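Local coordinates for protein Uly1 (Catenovulum maritimum, PDB 7DRQ) that is an ulvan lyase of polysaccharide lyase family 24 from a marine bacterium, a calcium-binding enzyme that cleaves the algal polysaccharide ulvan, at residues Glu256-Ser261 / Arg279-Pro284; Asp225-Phe230 / Asn247-Gly252. All blocks are in the same frame, centred on the assembly; numbering follows the deposited sequence.

Interaction 1. Residues Glu256-Ser261 / Arg279-Pro284; sequences EIKNWS and RRFNLP. With CA (calcium ion), chain E.
At the end of a blade hairpin remote from its turn, S261 and R280 form an antiparallel hydrogen-bonded pair between strands 261-269 and 272-280. R280 N reaches S261 O at 2.9 Å, and S261 N bonds to R280 O. Beyond this pair the F281 ring packs against 256-260, with CD1 3.8 Å from W260 CB and CZ 3.8 Å from E256 CD. E256 CG and K258 O meet the ring edge in its plane, while R279 CD lies over one face near the rim and F281 CE2 sits over the centre of the R279 guanidinium. The W260 indole crosses R279 at about a right angle, CE3 3.8 Å from R279 CG; W260 NE1 bonds to V320 O. Two waters each donate to E256 OE2 and accept from R279 NH1, bridging a pair whose direct salt bridge is long (4.0 Å); R279 NH2 pairs with D291. E256 OE1 receives I257 N on its anti lone pair. In this beta-propeller blade the loop after R280 builds a calcium site. K258 runs extended past L283, the two pointing in opposite directions, CD 3.7 Å from L283 CD2, then bends at its last torsion (chi4 -52°) to give NZ a weak hydrogen bond to F281 O (3.1 Å). A water accepts from both K258 NZ and N282 ND2, which also bonds to S223 O. L283 O binds the calcium ion at 2.3 Å; four waters, D285 OD1 and F287 O complete the seven ligands, and two of the waters accept weakly from N282 N and L283 N.

Interaction 2. Residues Asp225-Phe230 / Asn247-Gly252; sequences DGRVVF and NVLGAG
The side-chain amide of N247 docks the loop between two propeller blades onto strand 225-234, taking the part that a neighbouring strand's backbone would play. N247 OD1 accepts V228 N at 3.0 Å in the plane of its carbonyl, and ND2 donates to G226 O at 3.1 Å, so the amide spans R227 and is fixed at both ends. The fit is tight: R227 CB lies 3.1 Å from N247 O, a buried carbonyl oxygen with no polar partner in the model. Set between its backbone N and carbonyl carbon (chi1 60°), R227 CG comes against L249 CG, and the extended chain crosses L249 at about a right angle. L249 CD1 rests 3.5 Å above the centre of the R227 guanidinium, and R227 NH2 bonds to Q220 OE1; L249 CD2 approaches D225 O at 3.4 Å. Farther along, D225 OD1 takes G250 N on its syn lone pair (2.8 Å, 168°), and a water joins the same oxygen to A251 N. The loop follows directly on strand 239-245, the outer neighbour of 225-234 in its four-stranded sheet, and N247 and V228 pack on I262 of strand 261-269 in the next blade.

Interaction 2 comes first along the chain and interaction 1 follows in series, their centres 11 Å apart on the same side of the chain's centre. Both use the loop between strands 239-245 and 261-269, which leads from one antiparallel sheet of the propeller to the next: its first part is held to strand 225-234 of the preceding blade, its last part to the end of strand 272-280 in the following one. Within the loop, probable hydrogen bonds from G252 N to N259 OD1 and from E256 N to A251 O join the two contacts directly. The loop is thus tied to both blades, at its end beside the calcium-binding turn.

Interaction 1. Residues Glu256-Ser261 / Arg279-Pro284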
# COMPACT_ATOMS: atom_id res chain seq x y z
N GLU A 256 -25.65 10.84 -2.61
CA GLU A 256 -25.34 10.02 -3.77
C GLU A 256 -26.49 9.06 -4.07
O GLU A 256 -27.34 8.80 -3.21
CB GLU A 256 -24.03 9.25 -3.54
CG GLU A 256 -23.48 8.45 -4.76
CD GLU A 256 -23.30 9.30 -6.02
OE1 GLU A 256 -24.31 9.64 -6.67
OE2 GLU A 256 -22.14 9.60 -6.37
N ILE A 257 -26.51 8.52 -5.29
CA ILE A 257 -27.61 7.63 -5.66
C ILE A 257 -27.57 6.33 -4.86
O ILE A 257 -28.61 5.66 -4.72
CB ILE A 257 -27.61 7.33 -7.16
CG1 ILE A 257 -26.29 6.68 -7.59
CG2 ILE A 257 -27.88 8.58 -7.97
CD1 ILE A 257 -26.34 6.02 -8.95
N LYS A 258 -26.42 5.97 -4.31
CA LYS A 258 -26.18 4.66 -3.72
C LYS A 258 -24.88 4.75 -2.93
O LYS A 258 -24.04 5.62 -3.19
CB LYS A 258 -26.08 3.58 -4.81
CG LYS A 258 -25.91 2.14 -4.35
CD LYS A 258 -25.54 1.28 -5.53
CE LYS A 258 -25.47 -0.21 -5.19
NZ LYS A 258 -24.62 -0.52 -4.02
N ASN A 259 -24.72 3.84 -1.97
CA ASN A 259 -23.42 3.67 -1.34
C ASN A 259 -22.37 3.29 -2.38
O ASN A 259 -22.68 2.72 -3.42
CB ASN A 259 -23.48 2.58 -0.27
CG ASN A 259 -24.32 2.98 0.94
OD1 ASN A 259 -24.69 4.15 1.11
ND2 ASN A 259 -24.63 2.00 1.77
N TRP A 260 -21.10 3.60 -2.08
CA TRP A 260 -20.01 3.18 -2.96
C TRP A 260 -18.77 2.92 -2.11
O TRP A 260 -18.76 3.20 -0.91
CB TRP A 260 -19.72 4.22 -4.05
CG TRP A 260 -19.45 5.64 -3.57
CD1 TRP A 260 -20.37 6.54 -3.10
CD2 TRP A 260 -18.18 6.32 -3.54
NE1 TRP A 260 -19.75 7.73 -2.78
CE2 TRP A 260 -18.41 7.62 -3.03
CE3 TRP A 260 -16.88 5.95 -3.89
CZ2 TRP A 260 -17.38 8.55 -2.88
CZ3 TRP A 260 -15.86 6.88 -3.72
CH2 TRP A 260 -16.11 8.15 -3.21
N SER A 261 -17.75 2.35 -2.74
CA SER A 261 -16.47 2.06 -2.09
C SER A 261 -15.34 2.61 -2.95
O SER A 261 -15.49 2.82 -4.15
CB SER A 261 -16.29 0.55 -1.87
OG SER A 261 -15.22 0.32 -0.96
N ARG A 279 -13.82 4.02 -8.34
CA ARG A 279 -15.01 3.83 -7.52
C ARG A 279 -15.62 2.46 -7.82
O ARG A 279 -15.60 2.01 -8.96
CB ARG A 279 -16.03 4.95 -7.80
CG ARG A 279 -17.46 4.61 -7.36
CD ARG A 279 -18.44 5.75 -7.68
NE ARG A 279 -18.58 5.96 -9.12
CZ ARG A 279 -19.07 7.08 -9.67
NH1 ARG A 279 -19.49 8.06 -8.89
NH2 ARG A 279 -19.19 7.18 -10.99
N ARG A 280 -16.12 1.77 -6.79
CA ARG A 280 -16.93 0.59 -7.02
C ARG A 280 -18.34 0.92 -6.56
O ARG A 280 -18.56 1.17 -5.37
CB ARG A 280 -16.42 -0.65 -6.29
CG ARG A 280 -17.25 -1.90 -6.66
CD ARG A 280 -16.72 -3.19 -6.00
NE ARG A 280 -15.35 -3.51 -6.40
CZ ARG A 280 -14.70 -4.60 -6.01
NH1 ARG A 280 -15.30 -5.50 -5.24
NH2 ARG A 280 -13.44 -4.80 -6.40
N PHE A 281 -19.28 0.91 -7.45
CA PHE A 281 -20.65 1.23 -7.12
C PHE A 281 -21.52 -0.00 -6.86
O PHE A 281 -22.51 0.11 -6.27
CB PHE A 281 -21.32 1.97 -8.29
CG PHE A 281 -21.67 3.40 -8.04
CD1 PHE A 281 -22.26 3.80 -6.90
CD2 PHE A 281 -21.47 4.34 -9.03
CE1 PHE A 281 -22.58 5.11 -6.69
CE2 PHE A 281 -21.82 5.66 -8.84
CZ PHE A 281 -22.39 6.04 -7.65
N ASN A 282 -21.13 -1.14 -7.39
CA ASN A 282 -21.92 -2.35 -7.26
C ASN A 282 -23.33 -2.17 -7.80
O ASN A 282 -24.28 -2.77 -7.30
CB ASN A 282 -21.97 -2.84 -5.82
CG ASN A 282 -20.59 -3.01 -5.23
OD1 ASN A 282 -19.88 -3.97 -5.55
ND2 ASN A 282 -20.20 -2.08 -4.36
N LEU A 283 -23.47 -1.33 -8.80
CA LEU A 283 -24.71 -1.32 -9.56
C LEU A 283 -24.75 -2.50 -10.52
O LEU A 283 -23.71 -2.90 -11.05
CB LEU A 283 -24.83 -0.04 -10.36
CG LEU A 283 -24.97 1.26 -9.59
CD1 LEU A 283 -24.52 2.41 -10.49
CD2 LEU A 283 -26.42 1.43 -9.16
N PRO A 284 -25.93 -3.05 -10.80
CA PRO A 284 -26.01 -4.06 -11.87
C PRO A 284 -25.89 -3.36 -13.21
O PRO A 284 -26.86 -2.81 -13.72
CB PRO A 284 -27.39 -4.70 -11.66
CG PRO A 284 -28.20 -3.64 -10.98
CD PRO A 284 -27.24 -2.77 -10.19
CA CA E . -21.41 -3.15 -11.34
O HOH W 1 -19.87 8.45 -5.98
O HOH W 2 -20.81 10.82 -8.51
O HOH W 3 -22.03 -0.12 -3.32
O HOH W 4 -19.56 -2.97 -9.65
O HOH W 5 -21.23 -0.73 -10.82
O HOH W 6 -22.39 -5.13 -12.60
O HOH W 7 -21.80 -4.70 -9.68

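Interaction 2. Residues Asp225-Phe230 / Asn247-Gly252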
# COMPACT_ATOMS: atom_id res chain seq x y z
N ASP A 225 -19.49 -0.31 0.76
CA ASP A 225 -19.66 0.92 1.54
C ASP A 225 -18.30 1.17 2.20
O ASP A 225 -18.02 0.65 3.28
CB ASP A 225 -20.76 0.77 2.57
CG ASP A 225 -21.14 2.08 3.25
OD1 ASP A 225 -20.83 3.17 2.71
OD2 ASP A 225 -21.75 2.03 4.34
N GLY A 226 -17.45 1.93 1.51
CA GLY A 226 -16.07 2.09 1.95
C GLY A 226 -15.59 3.52 1.81
O GLY A 226 -16.01 4.25 0.91
N ARG A 227 -14.69 3.91 2.71
CA ARG A 227 -14.11 5.24 2.68
C ARG A 227 -12.62 5.15 2.94
O ARG A 227 -12.11 4.15 3.45
CB ARG A 227 -14.75 6.18 3.71
CG ARG A 227 -14.63 5.73 5.16
CD ARG A 227 -15.05 6.86 6.11
NE ARG A 227 -15.14 6.41 7.50
CZ ARG A 227 -16.02 6.87 8.37
NH1 ARG A 227 -16.89 7.79 8.01
NH2 ARG A 227 -16.03 6.40 9.61
N VAL A 228 -11.91 6.21 2.56
CA VAL A 228 -10.53 6.43 2.99
C VAL A 228 -10.56 7.35 4.19
O VAL A 228 -11.23 8.40 4.17
CB VAL A 228 -9.68 7.02 1.85
CG1 VAL A 228 -8.35 7.53 2.40
CG2 VAL A 228 -9.43 5.94 0.78
N VAL A 229 -9.86 6.95 5.26
CA VAL A 229 -9.69 7.78 6.45
C VAL A 229 -8.20 8.05 6.60
O VAL A 229 -7.37 7.22 6.22
CB VAL A 229 -10.26 7.14 7.73
CG1 VAL A 229 -11.79 6.98 7.62
CG2 VAL A 229 -9.60 5.79 8.01
N PHE A 230 -7.86 9.22 7.14
CA PHE A 230 -6.45 9.56 7.31
C PHE A 230 -6.27 10.40 8.57
O PHE A 230 -7.19 11.09 9.01
CB PHE A 230 -5.88 10.30 6.08
CG PHE A 230 -6.51 11.65 5.81
CD1 PHE A 230 -7.78 11.75 5.25
CD2 PHE A 230 -5.81 12.82 6.09
CE1 PHE A 230 -8.34 12.99 4.99
CE2 PHE A 230 -6.36 14.07 5.83
CZ PHE A 230 -7.64 14.16 5.28
N ASN A 247 -13.93 10.62 2.19
CA ASN A 247 -15.27 10.46 1.67
C ASN A 247 -16.14 9.81 2.74
O ASN A 247 -15.64 9.20 3.69
CB ASN A 247 -15.29 9.65 0.35
CG ASN A 247 -14.88 8.19 0.53
OD1 ASN A 247 -13.77 7.89 0.98
ND2 ASN A 247 -15.77 7.28 0.18
N VAL A 248 -17.46 9.96 2.59
CA VAL A 248 -18.37 9.47 3.62
C VAL A 248 -18.57 7.97 3.50
O VAL A 248 -18.31 7.34 2.47
CB VAL A 248 -19.72 10.20 3.54
CG1 VAL A 248 -19.53 11.71 3.57
CG2 VAL A 248 -20.47 9.77 2.27
N LEU A 249 -19.05 7.37 4.59
CA LEU A 249 -19.75 6.11 4.50
C LEU A 249 -21.24 6.39 4.39
O LEU A 249 -21.72 7.47 4.75
CB LEU A 249 -19.47 5.22 5.71
CG LEU A 249 -18.04 4.69 5.86
CD1 LEU A 249 -17.83 4.10 7.23
CD2 LEU A 249 -17.71 3.66 4.77
N GLY A 250 -21.97 5.42 3.85
CA GLY A 250 -23.41 5.59 3.66
C GLY A 250 -23.76 6.72 2.71
O GLY A 250 -24.72 7.46 2.95
N ALA A 251 -23.00 6.87 1.62
CA ALA A 251 -23.25 7.95 0.68
C ALA A 251 -24.65 7.88 0.08
O ALA A 251 -25.16 8.91 -0.37
CB ALA A 251 -22.21 7.93 -0.44
N GLY A 252 -25.26 6.70 0.04
CA GLY A 252 -26.59 6.54 -0.53
C GLY A 252 -27.70 7.23 0.23
O GLY A 252 -28.82 7.32 -0.29
O HOH W 8 -21.05 4.99 0.61